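Local structure of geranyltranstransferase (Legionella pneumophila subsp. pneumophila, 3LOM) at residues K15-H20 against G49-R54; E21-Q26 against V71-A76; E25-E30 against L132-P137; L64-Q69 against G285-A290; A195-V200 against S213-Y218. The protein probably catalyses the magnesium-dependent head-to-tail condensation of isopentenyl diphosphate with allylic diphosphates, giving farnesyl diphosphate and perhaps geranylgeranyl diphosphate. All coordinates share one frame; numbering follows the deposited sequence. Where two conformers were deposited one is given.

Contact 1 (K15-H20 against G49-R54). With PO4 (phosphate ion), chain C.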
# COMPACT_ATOMS: atom_id res chain seq x y z
N LYS A 15 -14.75 -20.57 15.48
CA LYS A 15 -15.07 -19.35 16.22
C LYS A 15 -14.15 -18.20 15.84
O LYS A 15 -14.57 -17.04 15.89
CB LYS A 15 -14.96 -19.61 17.73
CG LYS A 15 -15.98 -18.88 18.59
CD LYS A 15 -17.29 -19.65 18.67
CE LYS A 15 -18.29 -18.96 19.58
NZ LYS A 15 -19.54 -19.75 19.70
N TYR A 16 -12.91 -18.52 15.48
CA TYR A 16 -11.93 -17.50 15.10
C TYR A 16 -12.22 -16.85 13.74
O TYR A 16 -12.01 -15.65 13.59
CB TYR A 16 -10.50 -18.06 15.15
CG TYR A 16 -9.85 -17.98 16.53
CD1 TYR A 16 -10.00 -16.85 17.34
CD2 TYR A 16 -9.07 -19.03 17.02
CE1 TYR A 16 -9.40 -16.77 18.59
CE2 TYR A 16 -8.46 -18.96 18.27
CZ TYR A 16 -8.63 -17.83 19.05
OH TYR A 16 -8.03 -17.75 20.29
N THR A 17 -12.71 -17.62 12.77
CA THR A 17 -13.19 -17.08 11.49
C THR A 17 -14.36 -16.10 11.70
O THR A 17 -14.31 -14.95 11.23
CB THR A 17 -13.63 -18.20 10.50
OG1 THR A 17 -12.57 -19.13 10.32
CG2 THR A 17 -14.04 -17.61 9.14
N GLN A 18 -15.38 -16.58 12.42
CA GLN A 18 -16.56 -15.78 12.78
C GLN A 18 -16.19 -14.46 13.44
O GLN A 18 -16.73 -13.41 13.08
CB GLN A 18 -17.49 -16.57 13.70
CG GLN A 18 -18.30 -17.68 13.03
CD GLN A 18 -19.14 -18.47 14.03
OE1 GLN A 18 -19.01 -19.69 14.13
NE2 GLN A 18 -19.99 -17.77 14.78
N ARG A 19 -15.27 -14.52 14.41
CA ARG A 19 -14.76 -13.34 15.10
C ARG A 19 -14.06 -12.38 14.13
O ARG A 19 -14.27 -11.16 14.19
CB ARG A 19 -13.82 -13.74 16.25
CG ARG A 19 -13.05 -12.56 16.85
CD ARG A 19 -12.33 -12.89 18.15
NE ARG A 19 -11.87 -11.64 18.77
CZ ARG A 19 -11.80 -11.41 20.08
NH1 ARG A 19 -12.16 -12.35 20.95
NH2 ARG A 19 -11.38 -10.23 20.52
N HIS A 20 -13.26 -12.95 13.23
CA HIS A 20 -12.50 -12.19 12.25
C HIS A 20 -13.41 -11.48 11.24
O HIS A 20 -13.22 -10.29 10.94
CB HIS A 20 -11.46 -13.08 11.55
CG HIS A 20 -10.97 -12.53 10.25
ND1 HIS A 20 -10.22 -11.37 10.16
CD2 HIS A 20 -11.12 -12.97 8.98
CE1 HIS A 20 -9.94 -11.12 8.89
NE2 HIS A 20 -10.47 -12.08 8.15
N GLY A 49 -17.17 -17.75 1.69
CA GLY A 49 -17.32 -18.98 2.45
C GLY A 49 -15.97 -19.63 2.72
O GLY A 49 -14.95 -19.24 2.15
N GLY A 50 -15.98 -20.63 3.60
CA GLY A 50 -14.75 -21.28 4.05
C GLY A 50 -13.95 -20.41 5.01
O GLY A 50 -14.41 -19.34 5.42
N LYS A 51 -12.75 -20.86 5.36
CA LYS A 51 -11.90 -20.12 6.29
C LYS A 51 -10.63 -19.53 5.66
O LYS A 51 -10.10 -20.05 4.67
CB LYS A 51 -11.57 -20.92 7.57
CG LYS A 51 -11.97 -22.41 7.57
CD LYS A 51 -13.36 -22.62 8.20
CE LYS A 51 -13.59 -24.07 8.59
NZ LYS A 51 -12.88 -24.43 9.85
N ARG A 52 -10.17 -18.42 6.24
CA ARG A 52 -8.96 -17.72 5.80
C ARG A 52 -7.82 -18.05 6.76
O ARG A 52 -7.86 -17.67 7.93
CB ARG A 52 -9.19 -16.21 5.76
CG ARG A 52 -10.65 -15.75 5.61
CD ARG A 52 -11.03 -15.44 4.16
NE ARG A 52 -11.70 -16.56 3.50
CZ ARG A 52 -11.13 -17.34 2.59
NH1 ARG A 52 -9.87 -17.11 2.22
NH2 ARG A 52 -11.81 -18.33 2.05
N ILE A 53 -6.80 -18.76 6.26
CA ILE A 53 -5.72 -19.31 7.09
C ILE A 53 -4.84 -18.30 7.88
O ILE A 53 -4.53 -18.55 9.05
CB ILE A 53 -4.86 -20.39 6.32
CG1 ILE A 53 -3.98 -21.20 7.27
CG2 ILE A 53 -4.05 -19.77 5.17
CD1 ILE A 53 -4.76 -22.03 8.28
N ARG A 54 -4.50 -17.17 7.26
CA ARG A 54 -3.63 -16.18 7.92
C ARG A 54 -4.17 -15.55 9.23
O ARG A 54 -3.41 -15.49 10.20
CB ARG A 54 -3.14 -15.11 6.92
CG ARG A 54 -2.13 -15.63 5.92
CD ARG A 54 -2.22 -14.90 4.59
NE ARG A 54 -1.44 -15.56 3.54
CZ ARG A 54 -1.88 -16.56 2.78
NH1 ARG A 54 -1.08 -17.09 1.85
NH2 ARG A 54 -3.11 -17.03 2.93
P PO4 C . -6.43 -18.84 1.81
O1 PO4 C . -6.76 -20.26 1.42
O2 PO4 C . -7.27 -17.89 0.99
O3 PO4 C . -6.72 -18.63 3.28
O4 PO4 C . -4.96 -18.60 1.54
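Thr17 meets Lys51, their side chains crossing at about a right angle, in the first of three van der Waals touches. The hydroxyl OG1 of Thr17 lies 3.4 Å from CB of Lys51, while its methyl CG2, set anti to the backbone N by a chi1 of -55°, faces O of Gly50 from 4.1 Å. Beyond that first touch the lysine chain bends away, and its NZ forms a salt bridge with Asp14. One turn along the helix, CD2 of His20 approaches CG of Arg52 obliquely at 4.4 Å. Polar bonds gather on the second partner of 49-54, a phosphate ion probably taken from the crystallisation liquor. Ile53 N donates to its O3 over 3.0 Å, at a fairly straight 162°, and Arg54 NH2 reaches O4 at 2.8 Å. In the conformer described, Arg52 NH2 bonds Gly49 O nearly in the guanidinium plane and NH1 adds a weak bond to O2; because a second conformer exists, this grip is doubtful. The anion sits at the start of helix 53-64, where backbone N-H groups would be expected to favour it. The run Gly-Gly-Lys-Arg is the conserved GGKR-type motif of trans-polyprenyl synthases, which in relatives binds the diphosphate of isopentenyl diphosphate.

Contact 2 (E21-Q26 against V71-A76)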
# COMPACT_ATOMS: atom_id res chain seq x y z
N GLU A 21 -14.40 -12.21 10.72
CA GLU A 21 -15.37 -11.64 9.77
C GLU A 21 -16.21 -10.52 10.40
O GLU A 21 -16.48 -9.50 9.76
CB GLU A 21 -16.28 -12.74 9.23
CG GLU A 21 -15.56 -13.73 8.32
CD GLU A 21 -16.45 -14.88 7.87
OE1 GLU A 21 -17.61 -14.96 8.31
OE2 GLU A 21 -15.98 -15.70 7.05
N LEU A 22 -16.59 -10.72 11.66
CA LEU A 22 -17.39 -9.76 12.42
C LEU A 22 -16.58 -8.50 12.69
O LEU A 22 -17.11 -7.39 12.64
CB LEU A 22 -17.84 -10.40 13.73
CG LEU A 22 -19.31 -10.45 14.19
CD1 LEU A 22 -20.31 -10.61 13.04
CD2 LEU A 22 -19.49 -11.57 15.22
N TYR A 23 -15.28 -8.68 12.95
CA TYR A 23 -14.39 -7.55 13.19
C TYR A 23 -14.13 -6.75 11.91
O TYR A 23 -13.98 -5.54 11.97
CB TYR A 23 -13.07 -7.98 13.84
CG TYR A 23 -12.21 -6.80 14.26
CD1 TYR A 23 -11.15 -6.36 13.46
CD2 TYR A 23 -12.49 -6.10 15.43
CE1 TYR A 23 -10.38 -5.25 13.84
CE2 TYR A 23 -11.73 -5.01 15.81
CZ TYR A 23 -10.68 -4.59 15.01
OH TYR A 23 -9.92 -3.50 15.38
N LEU A 24 -14.09 -7.43 10.76
CA LEU A 24 -13.90 -6.75 9.47
C LEU A 24 -15.09 -5.89 9.07
O LEU A 24 -14.90 -4.76 8.61
CB LEU A 24 -13.57 -7.74 8.35
CG LEU A 24 -12.11 -7.92 7.94
CD1 LEU A 24 -11.98 -8.92 6.80
CD2 LEU A 24 -11.48 -6.57 7.57
N GLU A 25 -16.31 -6.43 9.25
CA GLU A 25 -17.56 -5.69 9.00
C GLU A 25 -17.64 -4.39 9.77
O GLU A 25 -17.88 -3.34 9.18
CB GLU A 25 -18.78 -6.54 9.36
CG GLU A 25 -19.46 -7.19 8.18
CD GLU A 25 -19.89 -6.20 7.12
OE1 GLU A 25 -20.93 -5.53 7.27
OE2 GLU A 25 -19.18 -6.11 6.10
N GLN A 26 -17.42 -4.49 11.08
CA GLN A 26 -17.45 -3.34 11.97
C GLN A 26 -16.46 -2.29 11.50
O GLN A 26 -16.81 -1.12 11.34
CB GLN A 26 -17.15 -3.75 13.42
CG GLN A 26 -18.30 -4.46 14.13
CD GLN A 26 -19.47 -3.54 14.45
OE1 GLN A 26 -20.63 -3.95 14.39
NE2 GLN A 26 -19.17 -2.29 14.81
N VAL A 71 -5.78 -6.84 20.22
CA VAL A 71 -4.59 -6.65 19.38
C VAL A 71 -4.57 -7.65 18.21
O VAL A 71 -4.31 -7.27 17.06
CB VAL A 71 -3.27 -6.75 20.23
CG1 VAL A 71 -2.01 -6.73 19.34
CG2 VAL A 71 -3.21 -5.62 21.26
N LEU A 72 -4.87 -8.91 18.52
CA LEU A 72 -4.94 -9.98 17.54
C LEU A 72 -5.95 -9.75 16.42
O LEU A 72 -5.66 -10.06 15.26
CB LEU A 72 -5.21 -11.32 18.23
CG LEU A 72 -4.04 -11.85 19.07
CD1 LEU A 72 -4.39 -13.18 19.73
CD2 LEU A 72 -2.81 -12.00 18.18
N ASP A 73 -7.12 -9.20 16.76
CA ASP A 73 -8.14 -8.82 15.79
C ASP A 73 -7.59 -7.88 14.73
O ASP A 73 -7.82 -8.08 13.53
CB ASP A 73 -9.33 -8.13 16.48
CG ASP A 73 -10.14 -9.07 17.35
OD1 ASP A 73 -10.31 -10.25 16.98
OD2 ASP A 73 -10.62 -8.62 18.42
N ILE A 74 -6.86 -6.87 15.20
CA ILE A 74 -6.29 -5.82 14.36
C ILE A 74 -5.21 -6.37 13.43
O ILE A 74 -5.24 -6.10 12.22
CB ILE A 74 -5.70 -4.68 15.24
CG1 ILE A 74 -6.79 -4.10 16.13
CG2 ILE A 74 -5.07 -3.60 14.37
CD1 ILE A 74 -6.28 -3.43 17.39
N ILE A 75 -4.29 -7.15 13.99
CA ILE A 75 -3.17 -7.73 13.23
C ILE A 75 -3.68 -8.66 12.13
O ILE A 75 -3.24 -8.55 10.98
CB ILE A 75 -2.13 -8.46 14.14
CG1 ILE A 75 -1.48 -7.46 15.12
CG2 ILE A 75 -1.05 -9.16 13.29
CD1 ILE A 75 -0.48 -8.07 16.09
N ALA A 76 -4.63 -9.52 12.49
CA ALA A 76 -5.28 -10.45 11.56
C ALA A 76 -6.10 -9.76 10.45
O ALA A 76 -6.22 -10.30 9.35
CB ALA A 76 -6.16 -11.41 12.33
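Tyr23 lays one face of its ring over Asp73, whose CB stands 3.7 Å from the ring centroid and only 5° off the normal, a well-centred CH-pi contact. The same ring skirts the aspartate backbone, CD1 coming to 3.7 Å from Asp73 O. Farther out, Ile74 meets the phenol end: its CG1 is 3.3 Å from Tyr23 OH, a close approach, and 4.1 Å from CZ. A chi1 of -172° turns the ring away from its own backbone N and out across the gap to the second helix. In the all-helical isoprenoid synthase fold, Tyr23 here carries the contact of the first helix, 5-28, with helix 69-91. The carboxylate of Asp73 is engaged elsewhere, which would hold the CB methylene over the ring: OD1 takes a hydrogen bond from Tyr59 OH and forms a salt bridge with Arg19, one turn before Tyr23. The tyrosine hydroxyl has a weak hydrogen bond with Arg134, and Ile74 packs on Val130 and Leu135 of helix 113-135.

Contact 3 (E25-E30 against L132-P137)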
# COMPACT_ATOMS: atom_id res chain seq x y z
N GLU A 25 -16.31 -6.43 9.25
CA GLU A 25 -17.56 -5.69 9.00
C GLU A 25 -17.64 -4.39 9.77
O GLU A 25 -17.88 -3.34 9.18
CB GLU A 25 -18.78 -6.54 9.36
CG GLU A 25 -19.46 -7.19 8.18
CD GLU A 25 -19.89 -6.20 7.12
OE1 GLU A 25 -20.93 -5.53 7.27
OE2 GLU A 25 -19.18 -6.11 6.10
N GLN A 26 -17.42 -4.49 11.08
CA GLN A 26 -17.45 -3.34 11.97
C GLN A 26 -16.46 -2.29 11.50
O GLN A 26 -16.81 -1.12 11.34
CB GLN A 26 -17.15 -3.75 13.42
CG GLN A 26 -18.30 -4.46 14.13
CD GLN A 26 -19.47 -3.54 14.45
OE1 GLN A 26 -20.63 -3.95 14.39
NE2 GLN A 26 -19.17 -2.29 14.81
N LEU A 27 -15.23 -2.75 11.26
CA LEU A 27 -14.14 -1.93 10.74
C LEU A 27 -14.52 -1.21 9.44
O LEU A 27 -14.36 0.01 9.35
CB LEU A 27 -12.91 -2.82 10.53
CG LEU A 27 -11.56 -2.27 10.07
CD1 LEU A 27 -11.13 -1.07 10.89
CD2 LEU A 27 -10.55 -3.40 10.19
N LEU A 28 -15.02 -1.96 8.46
CA LEU A 28 -15.46 -1.39 7.17
C LEU A 28 -16.57 -0.35 7.31
O LEU A 28 -16.55 0.68 6.63
CB LEU A 28 -15.86 -2.49 6.18
CG LEU A 28 -14.72 -3.26 5.50
CD1 LEU A 28 -15.27 -4.45 4.74
CD2 LEU A 28 -13.90 -2.37 4.58
N ASN A 29 -17.52 -0.62 8.21
CA ASN A 29 -18.68 0.26 8.40
C ASN A 29 -18.34 1.56 9.15
O ASN A 29 -19.20 2.43 9.30
CB ASN A 29 -19.84 -0.48 9.11
CG ASN A 29 -20.41 -1.67 8.29
OD1 ASN A 29 -21.22 -2.43 8.81
ND2 ASN A 29 -19.98 -1.83 7.04
N GLU A 30 -17.10 1.70 9.60
CA GLU A 30 -16.64 2.89 10.31
C GLU A 30 -15.84 3.87 9.45
O GLU A 30 -15.88 5.08 9.71
CB GLU A 30 -15.82 2.52 11.55
CG GLU A 30 -16.66 2.01 12.71
CD GLU A 30 -15.82 1.46 13.85
OE1 GLU A 30 -14.95 2.20 14.35
OE2 GLU A 30 -16.05 0.29 14.24
N LEU A 132 -2.07 1.37 12.29
CA LEU A 132 -1.70 2.62 12.94
C LEU A 132 -2.73 3.24 13.89
O LEU A 132 -2.35 3.64 14.99
CB LEU A 132 -1.26 3.66 11.91
CG LEU A 132 -0.03 3.34 11.05
CD1 LEU A 132 0.23 4.54 10.17
CD2 LEU A 132 1.21 2.96 11.87
N MET A 133 -4.00 3.33 13.49
CA MET A 133 -5.02 3.97 14.34
C MET A 133 -5.54 3.08 15.48
O MET A 133 -5.78 3.56 16.59
CB MET A 133 -6.17 4.59 13.51
CG MET A 133 -7.11 3.62 12.79
SD MET A 133 -8.29 4.41 11.67
CE MET A 133 -9.11 2.97 10.99
N ARG A 134 -5.69 1.78 15.21
CA ARG A 134 -6.28 0.85 16.19
C ARG A 134 -5.30 0.28 17.22
O ARG A 134 -5.72 -0.04 18.34
CB ARG A 134 -7.05 -0.28 15.50
CG ARG A 134 -8.20 0.17 14.61
CD ARG A 134 -9.37 0.70 15.42
NE ARG A 134 -10.43 1.26 14.58
CZ ARG A 134 -11.45 0.56 14.08
NH1 ARG A 134 -11.57 -0.74 14.34
NH2 ARG A 134 -12.35 1.16 13.32
N LEU A 135 -4.02 0.13 16.86
CA LEU A 135 -3.01 -0.37 17.80
C LEU A 135 -2.50 0.69 18.77
O LEU A 135 -2.07 0.36 19.88
CB LEU A 135 -1.82 -1.02 17.08
CG LEU A 135 -1.97 -2.37 16.37
CD1 LEU A 135 -0.69 -2.70 15.63
CD2 LEU A 135 -2.34 -3.48 17.33
N SER A 136 -2.55 1.95 18.35
CA SER A 136 -2.00 3.08 19.11
C SER A 136 -2.59 3.37 20.50
O SER A 136 -1.87 3.85 21.37
CB SER A 136 -2.01 4.35 18.26
OG SER A 136 -1.03 4.26 17.25
N PRO A 137 -3.90 3.10 20.73
CA PRO A 137 -4.29 3.21 22.14
C PRO A 137 -3.91 1.98 22.98
O PRO A 137 -3.89 2.06 24.21
CB PRO A 137 -5.82 3.35 22.08
CG PRO A 137 -6.14 3.67 20.65
CD PRO A 137 -5.09 2.98 19.85
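Arg134 reaches from helix 113-135 to Leu27 of helix 5-28 and to Glu30 just beyond in the chain, bridging two helices of the all-alpha isoprenoid synthase fold whose backbones stay well apart, with Leu27 CA and Arg134 CA still 10.0 Å from each other. The close-packed half belongs to Leu27. Its CD1 methyl lies over one face of the guanidinium, equally near NH1 and NH2 at 3.5 Å and 3.6 Å from CZ. A chi1 of -176° places CG anti to the backbone N and swings the branch toward the arginine; the buried Leu27 also packs on Ala77 of helix 69-91. Polar contact takes over on the exposed half. There Glu30, its chain extended beyond CG, brings OE1 to 3.0 Å from NH2 of Arg134 in a salt bridge. The carboxylate and guanidinium planes lie within 14° of each other, but the oxygen approaches obliquely and one nitrogen alone is gripped, a looser hold than a paired, two-nitrogen one. Behind the arginine, Leu132 and Ser136 pack on the second subunit, on its Gln149 and Val145, and Ser136 OG also donates to Leu132 O at 2.7 Å.

Contact 4 (L64-Q69 against G285-A290)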
# COMPACT_ATOMS: atom_id res chain seq x y z
N LEU A 64 -0.55 -18.54 22.08
CA LEU A 64 0.64 -19.24 22.59
C LEU A 64 1.53 -18.36 23.45
O LEU A 64 2.08 -18.82 24.45
CB LEU A 64 1.44 -19.85 21.44
CG LEU A 64 0.83 -21.08 20.77
CD1 LEU A 64 1.54 -21.40 19.46
CD2 LEU A 64 0.86 -22.27 21.70
N ILE A 65 1.66 -17.09 23.07
CA ILE A 65 2.38 -16.12 23.90
C ILE A 65 1.45 -15.14 24.62
O ILE A 65 1.89 -14.07 25.06
CB ILE A 65 3.52 -15.40 23.11
CG1 ILE A 65 2.97 -14.56 21.94
CG2 ILE A 65 4.56 -16.41 22.63
CD1 ILE A 65 4.00 -13.64 21.32
N ASP A 66 0.18 -15.53 24.73
CA ASP A 66 -0.84 -14.84 25.55
C ASP A 66 -0.99 -13.33 25.32
O ASP A 66 -1.12 -12.56 26.28
CB ASP A 66 -0.62 -15.14 27.04
CG ASP A 66 -0.63 -16.62 27.35
OD1 ASP A 66 0.34 -17.10 27.97
OD2 ASP A 66 -1.60 -17.32 26.97
N VAL A 67 -0.96 -12.90 24.06
CA VAL A 67 -1.18 -11.48 23.75
C VAL A 67 -2.68 -11.18 23.65
O VAL A 67 -3.48 -12.08 23.36
CB VAL A 67 -0.34 -11.01 22.51
CG1 VAL A 67 -0.86 -11.63 21.23
CG2 VAL A 67 -0.29 -9.48 22.41
N ASP A 68 -3.05 -9.93 23.94
CA ASP A 68 -4.44 -9.48 23.98
C ASP A 68 -5.18 -9.79 22.68
O ASP A 68 -4.65 -9.55 21.59
CB ASP A 68 -4.50 -7.99 24.30
CG ASP A 68 -5.92 -7.49 24.52
OD1 ASP A 68 -6.33 -6.54 23.83
OD2 ASP A 68 -6.61 -8.06 25.39
N GLN A 69 -6.39 -10.33 22.81
CA GLN A 69 -7.17 -10.73 21.65
C GLN A 69 -7.70 -9.56 20.82
O GLN A 69 -7.99 -9.72 19.64
CB GLN A 69 -8.30 -11.69 22.04
CG GLN A 69 -7.83 -13.12 22.25
CD GLN A 69 -8.80 -14.15 21.69
OE1 GLN A 69 -9.34 -13.98 20.60
NE2 GLN A 69 -9.00 -15.23 22.43
N GLY A 285 3.79 -27.55 24.17
CA GLY A 285 3.17 -28.76 24.69
C GLY A 285 1.68 -28.87 24.44
O GLY A 285 1.23 -28.85 23.29
N SER A 286 0.91 -28.97 25.53
CA SER A 286 -0.55 -29.10 25.47
C SER A 286 -1.25 -27.79 25.15
O SER A 286 -2.38 -27.79 24.67
CB SER A 286 -1.09 -29.67 26.79
OG SER A 286 -0.96 -31.07 26.84
N LYS A 287 -0.56 -26.67 25.41
CA LYS A 287 -1.04 -25.33 25.08
C LYS A 287 -1.17 -25.13 23.56
O LYS A 287 -1.98 -24.32 23.10
CB LYS A 287 -0.10 -24.29 25.69
CG LYS A 287 -0.66 -22.88 25.75
CD LYS A 287 0.33 -21.94 26.41
CE LYS A 287 -0.22 -20.53 26.50
NZ LYS A 287 0.83 -19.58 26.96
N ALA A 288 -0.37 -25.88 22.79
CA ALA A 288 -0.36 -25.78 21.33
C ALA A 288 -1.31 -26.74 20.63
O ALA A 288 -1.34 -26.79 19.39
CB ALA A 288 1.06 -25.97 20.81
N ALA A 289 -2.10 -27.50 21.40
CA ALA A 289 -2.97 -28.56 20.86
C ALA A 289 -4.01 -28.07 19.86
O ALA A 289 -4.48 -28.83 19.01
CB ALA A 289 -3.64 -29.34 21.99
N ALA A 290 -4.37 -26.79 19.97
CA ALA A 290 -5.26 -26.12 19.03
C ALA A 290 -4.60 -26.00 17.66
O ALA A 290 -5.19 -26.36 16.63
CB ALA A 290 -5.67 -24.75 19.56
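Lys287 sets off with CG anti to the backbone N, chi1 -164°, and its chain is extended from there on, which carries NZ straight across to the turn formed by Leu64 and Asp66. On the other side, Asp66 has CG anti to its carbonyl carbon, chi1 -57°, and its carboxylate is turned to meet the ammonium. Two acceptors therefore share the one NZ. Asp66 OD1 receives it at 2.7 Å as a salt bridge, approached on the syn side though well out of the carboxylate plane, while Leu64 O takes a second bond of 2.9 Å from above its carbonyl plane rather than on a lone pair. CE of the lysine comes along as well, 3.5 Å from Leu64 O. Alongside this exposed charged grip runs an apolar one: CD2 of Leu64 rests 3.7 Å from CA and 3.8 Å from CB of Ala288, and the leucine also touches Phe284, so the buried side of the contact is apolar. A positive charge beside carbonyls at a helix C-terminus would probably be favoured by the helix dipole. The helix 53-64 ends here in a Schellman motif. Asp66, with its positive phi of 52°, is the C-prime residue, Val67 N returning to Gly62 O and Asp66 N to Asp63 O, and the lysine from the approach to helix 289-303 tethers that capping turn from outside.

Contact 5 (A195-V200 against S213-Y218)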
# COMPACT_ATOMS: atom_id res chain seq x y z
N ALA A 195 5.09 -13.42 8.41
CA ALA A 195 4.62 -12.18 9.05
C ALA A 195 3.52 -12.37 10.12
O ALA A 195 3.43 -11.58 11.05
CB ALA A 195 4.19 -11.17 8.01
N CYS A 196 2.71 -13.43 9.99
CA CYS A 196 1.69 -13.77 11.00
C CYS A 196 2.31 -13.98 12.36
O CYS A 196 1.83 -13.47 13.37
CB CYS A 196 0.93 -15.04 10.62
SG CYS A 196 0.09 -15.00 9.04
N PHE A 197 3.41 -14.73 12.36
CA PHE A 197 4.13 -15.06 13.57
C PHE A 197 5.00 -13.88 14.01
O PHE A 197 5.08 -13.57 15.20
CB PHE A 197 4.94 -16.33 13.35
CG PHE A 197 4.12 -17.47 12.78
CD1 PHE A 197 3.43 -18.33 13.62
CD2 PHE A 197 4.03 -17.66 11.40
CE1 PHE A 197 2.66 -19.36 13.10
CE2 PHE A 197 3.25 -18.68 10.88
CZ PHE A 197 2.58 -19.54 11.72
N GLU A 198 5.60 -13.19 13.04
CA GLU A 198 6.50 -12.07 13.34
C GLU A 198 5.80 -10.82 13.87
O GLU A 198 6.34 -10.14 14.75
CB GLU A 198 7.37 -11.71 12.13
CG GLU A 198 8.39 -12.78 11.72
CD GLU A 198 9.67 -12.77 12.55
OE1 GLU A 198 9.87 -11.85 13.38
OE2 GLU A 198 10.48 -13.69 12.36
N MET A 199 4.62 -10.50 13.34
CA MET A 199 3.82 -9.38 13.85
C MET A 199 3.30 -9.66 15.27
O MET A 199 3.25 -8.76 16.10
CB MET A 199 2.66 -9.01 12.90
CG MET A 199 3.07 -8.13 11.72
SD MET A 199 1.74 -7.73 10.55
CE MET A 199 1.40 -9.33 10.01
N VAL A 200 2.95 -10.93 15.52
CA VAL A 200 2.55 -11.41 16.84
C VAL A 200 3.71 -11.28 17.85
O VAL A 200 3.51 -10.85 18.99
CB VAL A 200 1.96 -12.86 16.75
CG1 VAL A 200 2.14 -13.65 18.04
CG2 VAL A 200 0.49 -12.82 16.37
N SER A 213 12.37 -18.60 17.73
CA SER A 213 12.87 -19.60 16.79
C SER A 213 11.89 -20.76 16.54
O SER A 213 11.90 -21.35 15.45
CB SER A 213 14.21 -20.15 17.27
OG SER A 213 14.43 -21.46 16.79
N ALA A 214 11.08 -21.08 17.53
CA ALA A 214 10.09 -22.16 17.41
C ALA A 214 8.91 -21.76 16.52
O ALA A 214 8.38 -22.59 15.78
CB ALA A 214 9.60 -22.60 18.78
N LEU A 215 8.51 -20.49 16.59
CA LEU A 215 7.44 -19.97 15.74
C LEU A 215 7.94 -19.84 14.30
O LEU A 215 7.31 -20.35 13.36
CB LEU A 215 6.90 -18.64 16.26
CG LEU A 215 6.10 -18.66 17.57
CD1 LEU A 215 5.73 -17.25 17.99
CD2 LEU A 215 4.84 -19.52 17.47
N ARG A 216 9.09 -19.19 14.15
CA ARG A 216 9.79 -19.00 12.88
C ARG A 216 9.99 -20.29 12.07
O ARG A 216 9.83 -20.29 10.85
CB ARG A 216 11.13 -18.28 13.10
CG ARG A 216 10.95 -16.80 13.38
CD ARG A 216 12.14 -16.18 14.08
NE ARG A 216 11.91 -14.76 14.34
CZ ARG A 216 12.73 -13.96 15.01
NH1 ARG A 216 13.87 -14.43 15.52
NH2 ARG A 216 12.41 -12.69 15.19
N THR A 217 10.32 -21.38 12.76
CA THR A 217 10.46 -22.69 12.12
C THR A 217 9.10 -23.22 11.65
O THR A 217 8.98 -23.66 10.49
CB THR A 217 11.17 -23.71 13.05
OG1 THR A 217 12.43 -23.17 13.46
CG2 THR A 217 11.41 -25.04 12.35
N TYR A 218 8.09 -23.17 12.52
CA TYR A 218 6.72 -23.54 12.12
C TYR A 218 6.28 -22.75 10.89
O TYR A 218 5.84 -23.33 9.91
CB TYR A 218 5.72 -23.38 13.27
CG TYR A 218 4.31 -23.80 12.90
CD1 TYR A 218 3.94 -25.14 12.89
CD2 TYR A 218 3.35 -22.86 12.53
CE1 TYR A 218 2.66 -25.54 12.53
CE2 TYR A 218 2.05 -23.24 12.17
CZ TYR A 218 1.72 -24.58 12.17
OH TYR A 218 0.45 -24.96 11.81
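Phe197 has the carbonyl O of Leu215 over one face of its ring, 4.3 Å above the plane and displaced toward the rim, and CZ of Phe197 lies at the edge of the Tyr218 ring, near that ring's plane, 3.5 Å from CD2. The ring planes stand at 76° in an oblique pairing. The guanidinium of Arg216 carries the carboxylate of Glu198 at its edge, the two planes nearly coplanar. Arg216 grips side-on with two nitrogens: NE to OE2 at 2.7 Å, tilted out of both planes, and NH2 to OE1 at 3.2 Å, on the syn lone pair. Glu198 folds at chi2, -81°, to present both oxygens, whereas the arginine is extended from CG to NE. Between the charged and aromatic pairs, CB of Phe197 meets CB of Leu215 at 4.2 Å. Helices 178-201 and 209-236 thus pack antiparallel, their local axes at 160° and 9.2 Å apart, as an alpha-hairpin. Tyr218 OH hydrogen-bonds Thr295, and Phe197 leans on Leu57 and Ala61. The chemistry implies a divided interface: a buried apolar and aromatic side, and a partly exposed side where the paired charges would offset one another and probably limit sliding of the helices.

In the fold
Contacts 1, 2 and 3 follow one another along helix 5-28, which meets the loop leading into helix 53-64, then helix 69-91, then helix 113-135. The centres of contacts 1 and 2 are about 10 Å apart and those of contacts 2 and 3 about 8 Å; Arg19 to Asp73 joins the first pair and Tyr23 to Arg134 the second. Contact 4 links the far end of helix 53-64 to the approach to helix 289-303. Contact 5 falls between contact 4's two segments in sequence and touches it through Ile65 and Val200, their centres about 13 Å apart. Contacts 3 and 4 stand farthest apart, with centres about 25 Å apart. Together they tie early and late helices around 53-64 and 69-91.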